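PDB 3MCS: putative monooxygenase from Fusobacterium nucleatum subsp. nucleatum, which probably acts as a monooxygenase of the antibiotic biosynthesis monooxygenase family, with two dimeric alpha-beta barrel repeats in one chain. Local coordinates for residues S25-Y30 with S56-I61. Sequence-based numbering, arbitrary orientation.
Sequences SATEDY and SYIVEI
Tyr30 reaches from its helix to the carboxylate of Glu60 on the facing strand, and the two side chains cross at about a right angle. Tyr30 OH donates a hydrogen bond to Glu60 OE2 (2.6 Å). This oxygen lies at the ring edge, in the ring plane. The ring and carboxylate planes are turned 44° apart, and the hydroxyl approaches OE2 from above the carboxylate plane, 40° out of it. With CG placed opposite the backbone N (chi1 172°), the tyrosine ring projects from the helix toward the strand; Glu60, extended beyond CG, brings its acid group out to meet it. Both residues are buried, and each polar group has a second partner: Tyr30 OH is also hydrogen-bonded to His71 NE2, and Glu60 OE1 to the hydroxyl of Tyr62. With OE2 held by Tyr30 and OE1 by Tyr62, rotation of the carboxylate is restricted.

About one helical turn earlier, the contact is apolar. Thr27 and Ile58 point at each other tip to tip, with methyl CG2 of the threonine 4.1 Å from CD1 of the isoleucine. Thr27 OG1 is instead hydrogen-bonded to the carbonyl oxygen of Tyr23 within its own helix.

The contact thus packs helix 20-37 against the antiparallel sheet in the N-terminal half of the chain, consistent with the ferredoxin-like alpha+beta unit of the dimeric alpha-beta barrel family. Strand 55-62 runs antiparallel between strands 7-15 and 41-49, while helix 75-87 contributes Phe80, which stacks on the Tyr30 ring and touches both Thr27 and Ile58.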
loop_
_atom_site.group_PDB
_atom_site.type_symbol
_atom_site.label_atom_id
_atom_site.label_comp_id
_atom_site.label_asym_id
_atom_site.label_seq_id
_atom_site.Cartn_x
_atom_site.Cartn_y
_atom_site.Cartn_z
ATOM N N SER A 25 -8.352 -17.700 0.389
ATOM C CA SER A 25 -8.607 -18.273 1.704
ATOM C C SER A 25 -7.476 -18.030 2.697
ATOM O O SER A 25 -7.722 -17.599 3.837
ATOM C CB SER A 25 -8.814 -19.792 1.578
ATOM O OG SER A 25 -10.139 -20.153 1.847
ATOM N N ALA A 26 -6.252 -18.340 2.258
ATOM C CA ALA A 26 -5.063 -18.188 3.080
ATOM C C ALA A 26 -4.762 -16.718 3.365
ATOM O O ALA A 26 -4.316 -16.387 4.466
ATOM C CB ALA A 26 -3.883 -18.859 2.428
ATOM N N THR A 27 -4.997 -15.829 2.401
ATOM C CA THR A 27 -4.749 -14.404 2.643
ATOM C C THR A 27 -5.825 -13.852 3.582
ATOM O O THR A 27 -5.521 -13.052 4.464
ATOM C CB THR A 27 -4.706 -13.594 1.369
ATOM O OG1 THR A 27 -3.774 -14.194 0.484
ATOM C CG2 THR A 27 -4.256 -12.178 1.654
ATOM N N GLU A 28 -7.074 -14.287 3.419
ATOM C CA GLU A 28 -8.135 -13.850 4.324
ATOM C C GLU A 28 -7.805 -14.252 5.771
ATOM O O GLU A 28 -7.854 -13.412 6.677
ATOM C CB GLU A 28 -9.506 -14.411 3.919
ATOM C CG GLU A 28 -10.152 -13.717 2.719
ATOM C CD GLU A 28 -11.476 -14.356 2.262
ATOM O OE1 GLU A 28 -11.975 -15.311 2.913
ATOM O OE2 GLU A 28 -12.005 -13.890 1.225
ATOM N N ASP A 29 -7.479 -15.531 5.981
ATOM C CA ASP A 29 -7.115 -16.009 7.307
ATOM C C ASP A 29 -5.956 -15.190 7.879
ATOM O O ASP A 29 -5.986 -14.786 9.031
ATOM C CB ASP A 29 -6.693 -17.487 7.289
ATOM C CG ASP A 29 -7.822 -18.438 6.899
ATOM O OD1 ASP A 29 -8.945 -17.949 6.646
ATOM O OD2 ASP A 29 -7.552 -19.676 6.838
ATOM N N TYR A 30 -4.942 -14.935 7.065
ATOM C CA TYR A 30 -3.746 -14.237 7.544
ATOM C C TYR A 30 -4.074 -12.847 8.020
ATOM O O TYR A 30 -3.654 -12.435 9.113
ATOM C CB TYR A 30 -2.694 -14.227 6.433
ATOM C CG TYR A 30 -1.465 -13.389 6.663
ATOM C CD1 TYR A 30 -0.565 -13.708 7.645
ATOM C CD2 TYR A 30 -1.166 -12.326 5.830
ATOM C CE1 TYR A 30 0.574 -12.948 7.840
ATOM C CE2 TYR A 30 -0.023 -11.575 6.001
ATOM C CZ TYR A 30 0.843 -11.886 7.014
ATOM O OH TYR A 30 1.996 -11.154 7.208
ATOM N N SER A 56 -0.421 -11.053 -6.359
ATOM C CA SER A 56 -0.862 -10.687 -5.017
ATOM C C SER A 56 -0.115 -9.457 -4.491
ATOM O O SER A 56 1.090 -9.340 -4.658
ATOM C CB SER A 56 -0.588 -11.839 -4.059
ATOM O OG SER A 56 -0.723 -11.442 -2.699
ATOM N N TYR A 57 -0.825 -8.519 -3.878
ATOM C CA TYR A 57 -0.157 -7.402 -3.183
ATOM C C TYR A 57 -0.692 -7.396 -1.786
ATOM O O TYR A 57 -1.881 -7.566 -1.586
ATOM C CB TYR A 57 -0.453 -6.035 -3.773
ATOM C CG TYR A 57 0.226 -5.715 -5.064
ATOM C CD1 TYR A 57 -0.374 -6.033 -6.284
ATOM C CD2 TYR A 57 1.442 -5.045 -5.081
ATOM C CE1 TYR A 57 0.244 -5.726 -7.490
ATOM C CE2 TYR A 57 2.067 -4.733 -6.283
ATOM C CZ TYR A 57 1.463 -5.077 -7.481
ATOM O OH TYR A 57 2.067 -4.770 -8.668
ATOM N N ILE A 58 0.191 -7.216 -0.820
ATOM C CA ILE A 58 -0.209 -7.115 0.567
ATOM C C ILE A 58 0.605 -5.969 1.142
ATOM O O ILE A 58 1.820 -6.013 1.135
ATOM C CB ILE A 58 0.043 -8.419 1.365
ATOM C CG1 ILE A 58 -0.578 -9.627 0.677
ATOM C CG2 ILE A 58 -0.534 -8.314 2.743
ATOM C CD1 ILE A 58 -0.396 -10.944 1.452
ATOM N N VAL A 59 -0.085 -4.916 1.560
ATOM C CA VAL A 59 0.520 -3.768 2.204
ATOM C C VAL A 59 0.389 -4.026 3.700
ATOM O O VAL A 59 -0.700 -4.253 4.176
ATOM C CB VAL A 59 -0.199 -2.479 1.810
ATOM C CG1 VAL A 59 0.415 -1.261 2.507
ATOM C CG2 VAL A 59 -0.158 -2.325 0.304
ATOM N N GLU A 60 1.508 -4.024 4.416
ATOM C CA GLU A 60 1.546 -4.311 5.840
ATOM C C GLU A 60 2.213 -3.134 6.546
ATOM O O GLU A 60 3.276 -2.699 6.128
ATOM C CB GLU A 60 2.328 -5.602 6.114
ATOM C CG GLU A 60 1.744 -6.898 5.503
ATOM C CD GLU A 60 2.506 -8.218 5.924
ATOM O OE1 GLU A 60 3.469 -8.225 6.709
ATOM O OE2 GLU A 60 2.135 -9.293 5.467
ATOM N N ILE A 61 1.585 -2.625 7.615
ATOM C CA ILE A 61 2.119 -1.473 8.356
ATOM C C ILE A 61 2.075 -1.699 9.847
ATOM O O ILE A 61 1.047 -2.087 10.411
ATOM C CB ILE A 61 1.420 -0.146 7.953
ATOM C CG1 ILE A 61 2.145 1.056 8.586
ATOM C CG2 ILE A 61 -0.064 -0.197 8.275
ATOM C CD1 ILE A 61 1.673 2.407 8.028
#